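Local coordinates for protein 4-hydroxy-tetrahydrodipicolinate synthase (Methylacidiphilum fumariolicum SolV, PDB 6T3T) that probably catalyses the condensation of pyruvate with aspartate semialdehyde to 4-hydroxy-tetrahydrodipicolinate in lysine biosynthesis, working as a homotetramer built as a dimer of dimers, at residues Ser167-Arg170 and Val171-Val175; Asp189-Thr192 and Leu193-Ser197; Val219-Leu223 and Glu224-Phe228; Thr236-Pro239 and Leu240-Leu244. All blocks are in the same frame, centred on the assembly; numbering follows the deposited sequence.

Contact 1: Ser167-Arg170 and Val171-Val175; sequences SVDR and VSQLV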
loop_
_atom_site.group_PDB
_atom_site.type_symbol
_atom_site.label_atom_id
_atom_site.label_comp_id
_atom_site.label_asym_id
_atom_site.label_seq_id
_atom_site.Cartn_x
_atom_site.Cartn_y
_atom_site.Cartn_z
ATOM N N SER A 167 3.431 -13.010 2.140
ATOM C CA SER A 167 2.815 -12.940 3.457
ATOM C C SER A 167 2.840 -14.328 4.078
ATOM O O SER A 167 2.189 -15.246 3.560
ATOM C CB SER A 167 1.377 -12.404 3.357
ATOM O OG SER A 167 0.584 -12.795 4.470
ATOM N N VAL A 168 3.586 -14.478 5.181
ATOM C CA VAL A 168 3.641 -15.757 5.898
ATOM C C VAL A 168 2.302 -16.041 6.542
ATOM O O VAL A 168 1.913 -17.201 6.713
ATOM C CB VAL A 168 4.741 -15.743 6.980
ATOM C CG1 VAL A 168 4.981 -17.154 7.538
ATOM C CG2 VAL A 168 5.998 -15.152 6.441
ATOM N N ASP A 169 1.586 -14.987 6.928
ATOM C CA ASP A 169 0.263 -15.137 7.514
ATOM C C ASP A 169 -0.707 -15.845 6.562
ATOM O O ASP A 169 -1.613 -16.566 7.000
ATOM C CB ASP A 169 -0.246 -13.759 7.908
ATOM C CG ASP A 169 -1.068 -13.798 9.137
ATOM O OD1 ASP A 169 -0.489 -14.096 10.201
ATOM O OD2 ASP A 169 -2.282 -13.546 9.042
ATOM N N ARG A 170 -0.552 -15.624 5.262
ATOM C CA ARG A 170 -1.341 -16.368 4.294
ATOM C C ARG A 170 -1.146 -17.870 4.454
ATOM O O ARG A 170 -2.101 -18.647 4.316
ATOM C CB ARG A 170 -0.950 -15.919 2.888
ATOM C CG ARG A 170 -1.697 -16.624 1.793
ATOM C CD ARG A 170 -3.160 -16.430 2.019
ATOM N NE ARG A 170 -3.585 -15.035 2.003
ATOM C CZ ARG A 170 -4.109 -14.449 0.929
ATOM N NH1 ARG A 170 -4.242 -15.160 -0.199
ATOM N NH2 ARG A 170 -4.503 -13.171 0.985
ATOM N N VAL A 171 0.078 -18.308 4.766
ATOM C CA VAL A 171 0.314 -19.738 4.940
ATOM C C VAL A 171 -0.472 -20.265 6.141
ATOM O O VAL A 171 -1.155 -21.296 6.056
ATOM C CB VAL A 171 1.823 -20.029 5.049
ATOM C CG1 VAL A 171 2.060 -21.491 5.323
ATOM C CG2 VAL A 171 2.539 -19.633 3.746
ATOM N N SER A 172 -0.437 -19.542 7.258
ATOM C CA SER A 172 -1.218 -19.961 8.424
ATOM C C SER A 172 -2.705 -20.049 8.106
ATOM O O SER A 172 -3.388 -20.964 8.581
ATOM C CB SER A 172 -1.002 -19.001 9.602
ATOM O OG SER A 172 0.310 -19.105 10.107
ATOM N N GLN A 173 -3.235 -19.092 7.328
ATOM C CA GLN A 173 -4.647 -19.156 6.940
ATOM C C GLN A 173 -4.916 -20.351 6.028
ATOM O O GLN A 173 -5.937 -21.041 6.173
ATOM C CB GLN A 173 -5.076 -17.846 6.260
ATOM C CG GLN A 173 -5.329 -16.675 7.250
ATOM C CD GLN A 173 -5.220 -15.273 6.622
ATOM O OE1 GLN A 173 -4.643 -15.100 5.553
ATOM N NE2 GLN A 173 -5.754 -14.268 7.316
ATOM N N LEU A 174 -4.017 -20.610 5.081
ATOM C CA LEU A 174 -4.205 -21.740 4.176
ATOM C C LEU A 174 -4.194 -23.064 4.938
ATOM O O LEU A 174 -5.027 -23.947 4.675
ATOM C CB LEU A 174 -3.139 -21.704 3.081
ATOM C CG LEU A 174 -3.351 -20.581 2.071
ATOM C CD1 LEU A 174 -2.131 -20.380 1.170
ATOM C CD2 LEU A 174 -4.605 -20.881 1.250
ATOM N N VAL A 175 -3.259 -23.232 5.891
ATOM C CA VAL A 175 -3.241 -24.470 6.674
ATOM C C VAL A 175 -4.503 -24.579 7.542
ATOM O O VAL A 175 -5.092 -25.661 7.652
ATOM C CB VAL A 175 -1.932 -24.603 7.481
ATOM C CG1 VAL A 175 -0.743 -24.684 6.544
ATOM C CG2 VAL A 175 -1.728 -23.448 8.362
HETATM O O HOH W 1 1.239 -16.307 10.625
#
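R170 lies across Q173 and L174 in the first turns of helix 168-177, the helical arm of the beta-alpha-beta unit that leads from strand 158-163 to strand 183-186 of the TIM barrel. Its side chain can be followed outward. CB stays close to the backbone; CG, swung anti to the backbone N (chi1 180°), packs 3.8 Å from L174 CD1; CD runs between L174 CG and Q173 OE1; and NE ends 3.7 Å from Q173 OE1, too far for more than a loose polar approach. Bends at chi2 and chi3 turn the guanidinium off this path, its plane 46° from the Q173 amide, and NH1 forms a salt bridge with D142. L174 continues the apolar layer onto V145 and V148 of helix 145-154. Backbone bonds set the spacing, with L174 N donating to R170 O at 2.8 Å. At the N-cap, S167 OG takes the amide of R170 at 3.1 Å, so one residue is held at both its backbone N and O. Another flank faces the second subunit: D169 OD2 bonds Y238 OH and S172 OG bonds H234 NE2, both of that subunit. Between these two side chains sits a water that donates to D169 OD1 at 2.8 Å and accepts from S172 OG at 3.0 Å.

Contact 2: Asp189-Thr192 and Leu193-Ser197; sequences DALT and LPFLS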
loop_
_atom_site.group_PDB
_atom_site.type_symbol
_atom_site.label_atom_id
_atom_site.label_comp_id
_atom_site.label_asym_id
_atom_site.label_seq_id
_atom_site.Cartn_x
_atom_site.Cartn_y
_atom_site.Cartn_z
ATOM N N ASP A 189 12.196 -17.307 -2.341
ATOM C CA ASP A 189 13.270 -18.023 -1.660
ATOM C C ASP A 189 13.529 -17.452 -0.268
ATOM O O ASP A 189 13.812 -18.199 0.678
ATOM C CB ASP A 189 14.548 -17.983 -2.493
ATOM C CG ASP A 189 14.547 -18.983 -3.634
ATOM O OD1 ASP A 189 14.402 -20.200 -3.405
ATOM O OD2 ASP A 189 14.667 -18.529 -4.787
ATOM N N ALA A 190 13.439 -16.122 -0.127
ATOM C CA ALA A 190 13.744 -15.473 1.142
ATOM C C ALA A 190 12.734 -15.816 2.223
ATOM O O ALA A 190 13.062 -15.724 3.399
ATOM C CB ALA A 190 13.798 -13.950 0.949
ATOM N N LEU A 191 11.526 -16.246 1.857
ATOM C CA LEU A 191 10.493 -16.570 2.829
ATOM C C LEU A 191 10.298 -18.070 3.008
ATOM O O LEU A 191 9.422 -18.468 3.781
ATOM C CB LEU A 191 9.165 -15.922 2.409
ATOM C CG LEU A 191 9.153 -14.393 2.347
ATOM C CD1 LEU A 191 7.805 -13.888 1.853
ATOM C CD2 LEU A 191 9.425 -13.844 3.704
ATOM N N THR A 192 11.085 -18.907 2.306
ATOM C CA THR A 192 10.905 -20.355 2.383
ATOM C C THR A 192 10.972 -20.837 3.828
ATOM O O THR A 192 10.055 -21.516 4.305
ATOM C CB THR A 192 11.952 -21.076 1.533
ATOM O OG1 THR A 192 11.686 -20.847 0.162
ATOM C CG2 THR A 192 11.977 -22.577 1.789
ATOM N N LEU A 193 12.033 -20.459 4.558
ATOM C CA LEU A 193 12.162 -20.966 5.924
ATOM C C LEU A 193 11.011 -20.546 6.829
ATOM O O LEU A 193 10.473 -21.409 7.541
ATOM C CB LEU A 193 13.511 -20.557 6.525
ATOM C CG LEU A 193 13.640 -20.963 7.996
ATOM C CD1 LEU A 193 13.700 -22.471 8.120
ATOM C CD2 LEU A 193 14.892 -20.344 8.603
ATOM N N PRO A 194 10.607 -19.268 6.894
ATOM C CA PRO A 194 9.436 -18.945 7.723
ATOM C C PRO A 194 8.151 -19.591 7.204
ATOM O O PRO A 194 7.262 -19.907 8.012
ATOM C CB PRO A 194 9.401 -17.397 7.730
ATOM C CG PRO A 194 10.316 -16.942 6.628
ATOM C CD PRO A 194 11.265 -18.071 6.326
ATOM N N PHE A 195 8.033 -19.812 5.890
ATOM C CA PHE A 195 6.866 -20.510 5.355
ATOM C C PHE A 195 6.801 -21.935 5.894
ATOM O O PHE A 195 5.744 -22.391 6.327
ATOM C CB PHE A 195 6.883 -20.503 3.823
ATOM C CG PHE A 195 6.208 -19.275 3.185
ATOM C CD1 PHE A 195 6.172 -18.062 3.822
ATOM C CD2 PHE A 195 5.596 -19.370 1.949
ATOM C CE1 PHE A 195 5.568 -16.960 3.230
ATOM C CE2 PHE A 195 4.982 -18.261 1.349
ATOM C CZ PHE A 195 4.962 -17.069 1.993
ATOM N N LEU A 196 7.939 -22.648 5.868
ATOM C CA LEU A 196 8.056 -23.994 6.439
ATOM C C LEU A 196 7.630 -24.055 7.912
ATOM O O LEU A 196 6.978 -25.012 8.346
ATOM C CB LEU A 196 9.519 -24.449 6.325
ATOM C CG LEU A 196 10.012 -25.228 5.104
ATOM C CD1 LEU A 196 9.386 -24.723 3.811
ATOM C CD2 LEU A 196 11.517 -25.127 5.044
ATOM N N SER A 197 8.026 -23.055 8.707
ATOM C CA SER A 197 7.765 -23.100 10.145
ATOM C C SER A 197 6.269 -23.097 10.463
ATOM O O SER A 197 5.857 -23.564 11.533
ATOM C CB SER A 197 8.430 -21.910 10.835
ATOM O OG SER A 197 7.654 -20.741 10.623
HETATM O O HOH W 2 14.161 -19.105 3.389
#
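L191 crosses the ring of F195 at a slant, laying its CB off-centre over the aromatic system in a CH-pi contact, 4.2 Å from the ring centroid and 28° off the normal. CE1 is the ring atom that comes nearest, 3.8 Å from L191 CB, and L191 CD1 approaches CE1 at 4.0 Å. One turn is thereby closed twice, since F195 N also donates to L191 O at 2.9 Å, almost in line with the carbonyl. P194 brings its CD to 3.2 Å from that same oxygen, which thus receives one N-H and packs against the pyrrolidine. T192 and L196 are oriented differently: they lie side by side and point the same way. T192 CG2, placed anti to the backbone N by chi1 of -70° for OG1, meets L196 CD1 at 3.9 Å. A water bridges the start of the helix, donating to D189 O at 2.9 Å and accepting from L193 N at 2.8 Å. F195 goes on to V168 and V171 of helix 168-177, while L191 packs on V168 of the second subunit. The whole is a buried helix start in the segment between barrel strands 183-186 and 202-205, a beta-to-alpha connection of the TIM-barrel fold.

Contact 3: Val219-Leu223 and Glu224-Phe228; sequences VRLYL and EGKPF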
loop_
_atom_site.group_PDB
_atom_site.type_symbol
_atom_site.label_atom_id
_atom_site.label_comp_id
_atom_site.label_asym_id
_atom_site.label_seq_id
_atom_site.Cartn_x
_atom_site.Cartn_y
_atom_site.Cartn_z
ATOM N N VAL A 219 15.462 -26.945 2.711
ATOM C CA VAL A 219 14.115 -27.457 2.941
ATOM C C VAL A 219 14.165 -28.780 3.708
ATOM O O VAL A 219 13.413 -28.990 4.664
ATOM C CB VAL A 219 13.358 -27.589 1.608
ATOM C CG1 VAL A 219 12.012 -28.311 1.814
ATOM C CG2 VAL A 219 13.127 -26.207 1.032
ATOM N N ARG A 220 15.047 -29.696 3.285
ATOM C CA ARG A 220 15.169 -30.996 3.944
ATOM C C ARG A 220 15.530 -30.838 5.418
ATOM O O ARG A 220 14.942 -31.503 6.270
ATOM C CB ARG A 220 16.212 -31.865 3.230
ATOM C CG ARG A 220 15.731 -32.446 1.925
ATOM C CD ARG A 220 16.697 -33.499 1.389
ATOM N NE ARG A 220 17.986 -32.942 0.964
ATOM C CZ ARG A 220 18.165 -32.191 -0.119
ATOM N NH1 ARG A 220 17.128 -31.873 -0.891
ATOM N NH2 ARG A 220 19.379 -31.742 -0.436
ATOM N N LEU A 221 16.490 -29.950 5.734
ATOM C CA LEU A 221 16.878 -29.710 7.123
ATOM C C LEU A 221 15.673 -29.358 7.982
ATOM O O LEU A 221 15.459 -29.947 9.046
ATOM C CB LEU A 221 17.925 -28.596 7.203
ATOM C CG LEU A 221 19.323 -29.067 6.772
ATOM C CD1 LEU A 221 20.232 -27.895 6.401
ATOM C CD2 LEU A 221 19.952 -29.950 7.849
ATOM N N TYR A 222 14.828 -28.453 7.505
ATOM C CA TYR A 222 13.681 -28.102 8.325
ATOM C C TYR A 222 12.705 -29.271 8.428
ATOM O O TYR A 222 12.220 -29.586 9.521
ATOM C CB TYR A 222 12.984 -26.829 7.802
ATOM C CG TYR A 222 12.235 -26.152 8.932
ATOM C CD1 TYR A 222 12.886 -25.262 9.779
ATOM C CD2 TYR A 222 10.916 -26.476 9.209
ATOM C CE1 TYR A 222 12.240 -24.681 10.839
ATOM C CE2 TYR A 222 10.247 -25.886 10.270
ATOM C CZ TYR A 222 10.919 -25.003 11.091
ATOM O OH TYR A 222 10.281 -24.417 12.168
ATOM N N LEU A 223 12.432 -29.949 7.312
ATOM C CA LEU A 223 11.410 -30.996 7.347
ATOM C C LEU A 223 11.825 -32.174 8.213
ATOM O O LEU A 223 10.956 -32.917 8.698
ATOM C CB LEU A 223 11.072 -31.463 5.932
ATOM C CG LEU A 223 10.338 -30.403 5.119
ATOM C CD1 LEU A 223 10.102 -30.867 3.681
ATOM C CD2 LEU A 223 9.020 -30.120 5.797
ATOM N N GLU A 224 13.131 -32.397 8.401
ATOM C CA GLU A 224 13.577 -33.470 9.283
ATOM C C GLU A 224 13.866 -33.001 10.724
ATOM O O GLU A 224 14.465 -33.752 11.504
ATOM C CB GLU A 224 14.761 -34.225 8.648
ATOM C CG GLU A 224 16.097 -33.562 8.569
ATOM C CD GLU A 224 16.928 -34.100 7.398
ATOM O OE1 GLU A 224 16.354 -34.660 6.456
ATOM O OE2 GLU A 224 18.171 -33.978 7.413
ATOM N N GLY A 225 13.378 -31.824 11.121
ATOM C CA GLY A 225 13.489 -31.406 12.508
ATOM C C GLY A 225 14.833 -30.843 12.943
ATOM O O GLY A 225 15.237 -31.021 14.098
ATOM N N LYS A 226 15.542 -30.170 12.045
ATOM C CA LYS A 226 16.803 -29.502 12.348
ATOM C C LYS A 226 16.643 -28.005 12.089
ATOM O O LYS A 226 17.226 -27.454 11.151
ATOM C CB LYS A 226 17.930 -30.111 11.515
ATOM C CG LYS A 226 17.987 -31.651 11.681
ATOM C CD LYS A 226 19.161 -32.265 10.924
ATOM C CE LYS A 226 19.385 -33.715 11.337
ATOM N NZ LYS A 226 20.755 -34.186 10.980
ATOM N N PRO A 227 15.856 -27.317 12.902
ATOM C CA PRO A 227 15.526 -25.924 12.553
ATOM C C PRO A 227 16.732 -25.000 12.575
ATOM O O PRO A 227 16.790 -24.055 11.777
ATOM C CB PRO A 227 14.492 -25.540 13.616
ATOM C CG PRO A 227 14.849 -26.459 14.792
ATOM C CD PRO A 227 15.220 -27.747 14.160
ATOM N N PHE A 228 17.720 -25.269 13.437
ATOM C CA PHE A 228 18.850 -24.350 13.578
ATOM C C PHE A 228 19.884 -24.496 12.462
ATOM O O PHE A 228 20.453 -23.489 12.020
ATOM C CB PHE A 228 19.453 -24.519 14.971
ATOM C CG PHE A 228 18.417 -24.377 16.051
ATOM C CD1 PHE A 228 17.489 -23.351 15.977
ATOM C CD2 PHE A 228 18.302 -25.310 17.071
ATOM C CE1 PHE A 228 16.495 -23.222 16.930
ATOM C CE2 PHE A 228 17.302 -25.184 18.038
ATOM C CZ PHE A 228 16.400 -24.135 17.955
#
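A Schellman motif ends helix 212-223 and turns the chain into helix 227-243, with L221 and Y222 on one side meeting K226 and P227 on the other. Two backbone bonds define it: K226 N reaches back to L221 O at 3.0 Å, and inside that loop G225 N donates to Y222 O at 3.0 Å, arriving from well above the carbonyl plane, 58° out of it. G225, the C-prime residue, has the positive phi (80°) that this position of the motif requires. Just before it, E224 N makes the last ordinary helical bond, to R220 O.

Round the turn the side chains close over this backbone. K226 runs out as an extended chain whose CD crosses L221 CD2 at 3.9 Å, so its aliphatic stem covers the leucine before the amine departs. L221 in turn rests on E229, A230 and L233 of the following helix, which ties the two helices together. E224 has its CG between the backbone N and the carbonyl carbon (chi1 72°), and this folds it back over the end of the helix, with CG 3.3 Å from R220 O. Its OE1 remains 6.0 Å from R220 NE, too far for a salt bridge, though the opposite charges may attract weakly; the R220 NH2 bonds S216 OG.

P227, first in the new helix, also packs on P227 of the second subunit, and the F228 ring meets Y222 of that subunit edge-to-face. Within the turn, Y222 and P227 stand at about a right angle, Y222 CE1 lying 3.7 Å from P227 CB.

Contact 4: Thr236-Pro239 and Leu240-Leu244; sequences TLYP and LFRDL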
loop_
_atom_site.group_PDB
_atom_site.type_symbol
_atom_site.label_atom_id
_atom_site.label_comp_id
_atom_site.label_asym_id
_atom_site.label_seq_id
_atom_site.Cartn_x
_atom_site.Cartn_y
_atom_site.Cartn_z
ATOM N N THR A 236 23.064 -17.908 5.588
ATOM C CA THR A 236 24.150 -17.975 4.620
ATOM C C THR A 236 23.668 -17.552 3.242
ATOM O O THR A 236 24.378 -16.840 2.522
ATOM C CB THR A 236 24.722 -19.393 4.546
ATOM O OG1 THR A 236 25.240 -19.783 5.823
ATOM C CG2 THR A 236 25.836 -19.464 3.506
ATOM N N LEU A 237 22.473 -18.007 2.845
ATOM C CA LEU A 237 21.975 -17.710 1.513
ATOM C C LEU A 237 21.194 -16.406 1.427
ATOM O O LEU A 237 20.993 -15.912 0.313
ATOM C CB LEU A 237 21.066 -18.839 1.026
ATOM C CG LEU A 237 21.796 -20.120 0.623
ATOM C CD1 LEU A 237 20.776 -21.233 0.583
ATOM C CD2 LEU A 237 22.466 -19.959 -0.718
ATOM N N TYR A 238 20.763 -15.834 2.561
ATOM C CA TYR A 238 19.804 -14.726 2.530
ATOM C C TYR A 238 20.221 -13.544 1.653
ATOM O O TYR A 238 19.367 -13.031 0.906
ATOM C CB TYR A 238 19.487 -14.238 3.958
ATOM C CG TYR A 238 18.480 -13.126 3.864
ATOM C CD1 TYR A 238 17.162 -13.394 3.501
ATOM C CD2 TYR A 238 18.858 -11.803 4.008
ATOM C CE1 TYR A 238 16.247 -12.384 3.349
ATOM C CE2 TYR A 238 17.945 -10.778 3.864
ATOM C CZ TYR A 238 16.645 -11.075 3.534
ATOM O OH TYR A 238 15.745 -10.051 3.373
ATOM N N PRO A 239 21.459 -13.037 1.706
ATOM C CA PRO A 239 21.809 -11.924 0.806
ATOM C C PRO A 239 21.705 -12.285 -0.666
ATOM O O PRO A 239 21.304 -11.435 -1.480
ATOM C CB PRO A 239 23.243 -11.584 1.218
ATOM C CG PRO A 239 23.268 -11.954 2.705
ATOM C CD PRO A 239 22.517 -13.256 2.717
ATOM N N LEU A 240 22.011 -13.528 -1.032
ATOM C CA LEU A 240 21.742 -13.958 -2.404
ATOM C C LEU A 240 20.241 -13.944 -2.699
ATOM O O LEU A 240 19.813 -13.434 -3.739
ATOM C CB LEU A 240 22.343 -15.345 -2.670
ATOM C CG LEU A 240 22.067 -15.800 -4.128
ATOM C CD1 LEU A 240 22.925 -15.056 -5.130
ATOM C CD2 LEU A 240 22.235 -17.298 -4.289
ATOM N N PHE A 241 19.422 -14.494 -1.782
ATOM C CA PHE A 241 17.970 -14.473 -1.975
ATOM C C PHE A 241 17.468 -13.068 -2.259
ATOM O O PHE A 241 16.580 -12.871 -3.102
ATOM C CB PHE A 241 17.240 -15.010 -0.752
ATOM C CG PHE A 241 17.390 -16.482 -0.537
ATOM C CD1 PHE A 241 17.879 -17.317 -1.550
ATOM C CD2 PHE A 241 17.043 -17.034 0.682
ATOM C CE1 PHE A 241 18.030 -18.693 -1.335
ATOM C CE2 PHE A 241 17.193 -18.417 0.920
ATOM C CZ PHE A 241 17.679 -19.252 -0.101
ATOM N N ARG A 242 17.993 -12.088 -1.512
ATOM C CA ARG A 242 17.648 -10.680 -1.678
ATOM C C ARG A 242 18.083 -10.148 -3.046
ATOM O O ARG A 242 17.296 -9.525 -3.770
ATOM C CB ARG A 242 18.313 -9.901 -0.535
ATOM C CG ARG A 242 17.871 -8.511 -0.180
ATOM C CD ARG A 242 19.013 -7.903 0.698
ATOM N NE ARG A 242 20.323 -8.004 0.015
ATOM C CZ ARG A 242 21.510 -8.175 0.610
ATOM N NH1 ARG A 242 22.606 -8.267 -0.133
ATOM N NH2 ARG A 242 21.613 -8.261 1.936
ATOM N N ASP A 243 19.343 -10.366 -3.412
ATOM C CA ASP A 243 19.849 -9.785 -4.645
ATOM C C ASP A 243 19.359 -10.502 -5.903
ATOM O O ASP A 243 19.453 -9.930 -6.993
ATOM C CB ASP A 243 21.374 -9.734 -4.596
ATOM C CG ASP A 243 21.850 -8.624 -3.711
ATOM O OD1 ASP A 243 21.006 -7.755 -3.409
ATOM O OD2 ASP A 243 23.026 -8.607 -3.303
ATOM N N LEU A 244 18.803 -11.705 -5.791
ATOM C CA LEU A 244 18.146 -12.292 -6.960
ATOM C C LEU A 244 16.840 -11.596 -7.299
ATOM O O LEU A 244 16.229 -11.943 -8.324
ATOM C CB LEU A 244 17.886 -13.773 -6.729
ATOM C CG LEU A 244 19.169 -14.611 -6.807
ATOM C CD1 LEU A 244 18.826 -16.065 -6.542
ATOM C CD2 LEU A 244 19.841 -14.441 -8.170
HETATM O O HOH W 3 24.314 -14.800 0.465
#
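L237 and F241 are joined by an alpha-helical bond, F241 N to L237 O at 3.0 Å, in a part of helix 227-243 that is kinked at P239, whose ring nitrogen has no hydrogen to offer the preceding turn. Beyond the kink the ladder resumes, R242 N binding Y238 O and D243 N binding P239 O. A water is inserted at the bend, donating to T236 O at 2.9 Å and accepting from L240 N at 3.0 Å.

Over this backbone L237 crosses F241 obliquely and sets its CB above one face of the ring, a CH-pi contact 3.9 Å from the centroid and 23° off the normal. The approach is displaced toward the rim, so CZ is the closest ring atom, and L237 CD1 lies near it as well. The same phenyl packs against D189 and A207 in loops of the barrel.

On another flank the guanidinium of R242 lies flat over P239: P239 CA sits 3.7 Å above the guanidinium plane, over its centre, and P239 CB is 3.6 Å from R242 NH1. The chain gets there by starting anti to the backbone N (chi1 -163°) and bending at chi3. The ring of Y238 packs on Q173 of the second subunit. D243 faces helix 276-295, its OD2 bonding T285 OG1. That oxygen also takes a salt bridge from its neighbour, R242 NH1 lying 3.2 Å from D243 OD2 and approaching from above the carboxylate plane.

Followed from the N terminus, the four contacts come in series, each closing its own local turn before the next opens; none nest or cross. Contact 1 begins the helix after strand 158-163, and contact 2 begins the one after strand 183-186; the two touch where V168 CG1 meets P194 O at 3.6 Å. Contact 2 is also the hub for the later pair. L193 and L196 pack on Y222 of contact 3, at the end of helix 212-223, while A190 rests on F241 of contact 4. Contacts 3 and 4 share helix 227-243 without touching. All four also reach the second subunit, so this side of the barrel forms part of the interface with that subunit.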